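Side-chain contact in putative membrane anchored protein (Corynebacterium diphtheriae, PDB 3LSO), which is of unknown function but is probably a membrane-anchored, elongated all-beta surface protein with an E-set-like N-terminal domain: residues B[368-373]-B[377-382]. Numbering follows the deposited sequence.
Sequences SVFSSP and YYDPEW
Phe-370 lays its ring against the backbone and carboxylate of Asp-379, and the two chain segments, running in nearly opposite directions, are joined here by side-chain packing rather than by strand pairing. With CG anti to the backbone N (chi1 171°), the phenylalanine reaches across to residues 377-382. Its CB and CG lie beside Asp-379 OD1, and CD2 meets the carboxylate carbon; the carboxylate is offset to the CG-CD2 side of the ring, its plane 23° from the ring's. CD1, across the ring, packs on Pro-380 CD at 3.5 Å, while CE1 comes near the carbonyl oxygen of Tyr-378. CE2 packs on Asp-379 CB at 3.7 Å. At the tip, CZ rests near Tyr-377 CB and Asp-379 CA. The latter sits 3.6 Å from the centroid of the Phe-370 ring, almost straight above the face, as a CH-pi contact. A flat aromatic suits this place because it can spread over an extended backbone. Asp-379 is held in turn by an Asx turn: its OD1 accepts from Glu-381 N at 2.9 Å.

Nearer the loop that links the segments, the compact, rigid ring of Pro-373 presents its CG methylene to the Tyr-377 face, 3.6 Å from the ring centroid. At the far end, Ser-368 CB, small enough for a close approach, touches Trp-382 CB at 4.0 Å, and the indole leads away to Glu-339, which accepts from NE1. Phe-370 also touches Ala-364 and Thr-365 of strand 361-366, the antiparallel partner of strand 369-370, and Tyr-434 of strand 425-435 touches Pro-380. Dispersion and CH-pi attraction thus bind this short strand to the loop leading on to strand 394-398, while the one side-chain hydrogen bond, made within 377-382, helps fix the carboxylate's rotation beside the ring.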
loop_
_atom_site.group_PDB
_atom_site.type_symbol
_atom_site.label_atom_id
_atom_site.label_comp_id
_atom_site.label_asym_id
_atom_site.label_seq_id
_atom_site.Cartn_x
_atom_site.Cartn_y
_atom_site.Cartn_z
ATOM N N SER B 368 42.495 -5.545 -18.151
ATOM C CA SER B 368 42.681 -6.760 -17.365
ATOM C C SER B 368 44.152 -7.114 -17.336
ATOM O O SER B 368 44.527 -8.201 -16.915
ATOM C CB SER B 368 41.893 -7.889 -17.987
ATOM O OG SER B 368 42.395 -8.106 -19.265
ATOM N N VAL B 369 44.966 -6.168 -17.779
ATOM C CA VAL B 369 46.387 -6.324 -17.913
ATOM C C VAL B 369 47.110 -5.680 -16.745
ATOM O O VAL B 369 46.922 -4.481 -16.485
ATOM C CB VAL B 369 46.835 -5.707 -19.244
ATOM C CG1 VAL B 369 48.390 -5.689 -19.396
ATOM C CG2 VAL B 369 46.146 -6.469 -20.386
ATOM N N PHE B 370 47.921 -6.490 -16.058
ATOM C CA PHE B 370 48.670 -6.070 -14.875
ATOM C C PHE B 370 50.128 -5.762 -15.230
ATOM O O PHE B 370 50.728 -6.516 -15.973
ATOM C CB PHE B 370 48.607 -7.202 -13.870
ATOM C CG PHE B 370 49.506 -7.030 -12.661
ATOM C CD1 PHE B 370 49.073 -6.316 -11.534
ATOM C CD2 PHE B 370 50.766 -7.631 -12.616
ATOM C CE1 PHE B 370 49.879 -6.212 -10.417
ATOM C CE2 PHE B 370 51.557 -7.513 -11.514
ATOM C CZ PHE B 370 51.109 -6.813 -10.403
ATOM N N SER B 371 50.702 -4.663 -14.721
ATOM C CA SER B 371 52.153 -4.398 -14.897
ATOM C C SER B 371 52.769 -4.214 -13.538
ATOM O O SER B 371 52.516 -3.200 -12.893
ATOM C CB SER B 371 52.414 -3.124 -15.692
ATOM O OG SER B 371 51.631 -3.072 -16.861
ATOM N N SER B 372 53.566 -5.171 -13.081
ATOM C CA SER B 372 54.061 -5.085 -11.724
ATOM C C SER B 372 54.757 -3.753 -11.477
ATOM O O SER B 372 55.727 -3.417 -12.153
ATOM C CB SER B 372 55.008 -6.236 -11.401
ATOM O OG SER B 372 55.916 -5.841 -10.385
ATOM N N PRO B 373 54.261 -2.987 -10.509
ATOM C CA PRO B 373 55.024 -1.820 -10.033
ATOM C C PRO B 373 56.236 -2.178 -9.156
ATOM O O PRO B 373 56.978 -1.274 -8.747
ATOM C CB PRO B 373 54.014 -1.020 -9.211
ATOM C CG PRO B 373 52.817 -1.891 -9.055
ATOM C CD PRO B 373 52.896 -3.063 -9.973
ATOM N N TYR B 377 54.190 -6.667 -5.256
ATOM C CA TYR B 377 52.835 -6.376 -5.724
ATOM C C TYR B 377 52.319 -7.641 -6.340
ATOM O O TYR B 377 53.023 -8.264 -7.132
ATOM C CB TYR B 377 52.790 -5.242 -6.752
ATOM C CG TYR B 377 53.048 -3.886 -6.145
ATOM C CD1 TYR B 377 54.353 -3.422 -6.004
ATOM C CD2 TYR B 377 52.018 -3.070 -5.698
ATOM C CE1 TYR B 377 54.641 -2.204 -5.445
ATOM C CE2 TYR B 377 52.309 -1.811 -5.127
ATOM C CZ TYR B 377 53.636 -1.398 -5.013
ATOM O OH TYR B 377 54.022 -0.190 -4.478
ATOM N N TYR B 378 51.101 -8.034 -5.987
ATOM C CA TYR B 378 50.575 -9.321 -6.449
ATOM C C TYR B 378 49.686 -9.208 -7.681
ATOM O O TYR B 378 48.714 -8.475 -7.680
ATOM C CB TYR B 378 49.792 -10.050 -5.344
ATOM C CG TYR B 378 50.514 -10.320 -4.033
ATOM C CD1 TYR B 378 51.879 -10.591 -3.995
ATOM C CD2 TYR B 378 49.805 -10.341 -2.833
ATOM C CE1 TYR B 378 52.514 -10.840 -2.816
ATOM C CE2 TYR B 378 50.446 -10.613 -1.621
ATOM C CZ TYR B 378 51.793 -10.849 -1.633
ATOM O OH TYR B 378 52.431 -11.090 -0.449
ATOM N N ASP B 379 50.013 -9.991 -8.702
ATOM C CA ASP B 379 49.290 -10.034 -9.971
ATOM C C ASP B 379 47.937 -10.721 -9.756
ATOM O O ASP B 379 47.902 -11.907 -9.378
ATOM C CB ASP B 379 50.150 -10.839 -10.971
ATOM C CG ASP B 379 49.673 -10.749 -12.415
ATOM O OD1 ASP B 379 48.491 -10.437 -12.668
ATOM O OD2 ASP B 379 50.503 -11.013 -13.316
ATOM N N PRO B 380 46.817 -10.008 -9.991
ATOM C CA PRO B 380 45.504 -10.601 -9.819
ATOM C C PRO B 380 45.186 -11.590 -10.918
ATOM O O PRO B 380 44.240 -12.353 -10.806
ATOM C CB PRO B 380 44.576 -9.411 -9.942
ATOM C CG PRO B 380 45.267 -8.524 -10.834
ATOM C CD PRO B 380 46.702 -8.609 -10.411
ATOM N N GLU B 381 45.965 -11.567 -11.984
ATOM C CA GLU B 381 45.826 -12.549 -13.051
ATOM C C GLU B 381 44.381 -12.724 -13.510
ATOM O O GLU B 381 43.832 -13.848 -13.492
ATOM C CB GLU B 381 46.435 -13.879 -12.646
ATOM C CG GLU B 381 47.941 -13.859 -12.711
ATOM C CD GLU B 381 48.569 -15.127 -12.166
ATOM O OE1 GLU B 381 47.862 -15.935 -11.520
ATOM O OE2 GLU B 381 49.786 -15.306 -12.375
ATOM N N TRP B 382 43.803 -11.593 -13.928
ATOM C CA TRP B 382 42.431 -11.499 -14.394
ATOM C C TRP B 382 42.247 -12.260 -15.673
ATOM O O TRP B 382 41.136 -12.642 -15.983
ATOM C CB TRP B 382 42.050 -10.050 -14.678
ATOM C CG TRP B 382 41.893 -9.151 -13.483
ATOM C CD1 TRP B 382 42.722 -8.145 -13.113
ATOM C CD2 TRP B 382 40.847 -9.187 -12.517
ATOM N NE1 TRP B 382 42.268 -7.544 -11.977
ATOM C CE2 TRP B 382 41.107 -8.160 -11.590
ATOM C CE3 TRP B 382 39.709 -9.991 -12.342
ATOM C CZ2 TRP B 382 40.258 -7.897 -10.499
ATOM C CZ3 TRP B 382 38.871 -9.736 -11.273
ATOM C CH2 TRP B 382 39.148 -8.692 -10.359
#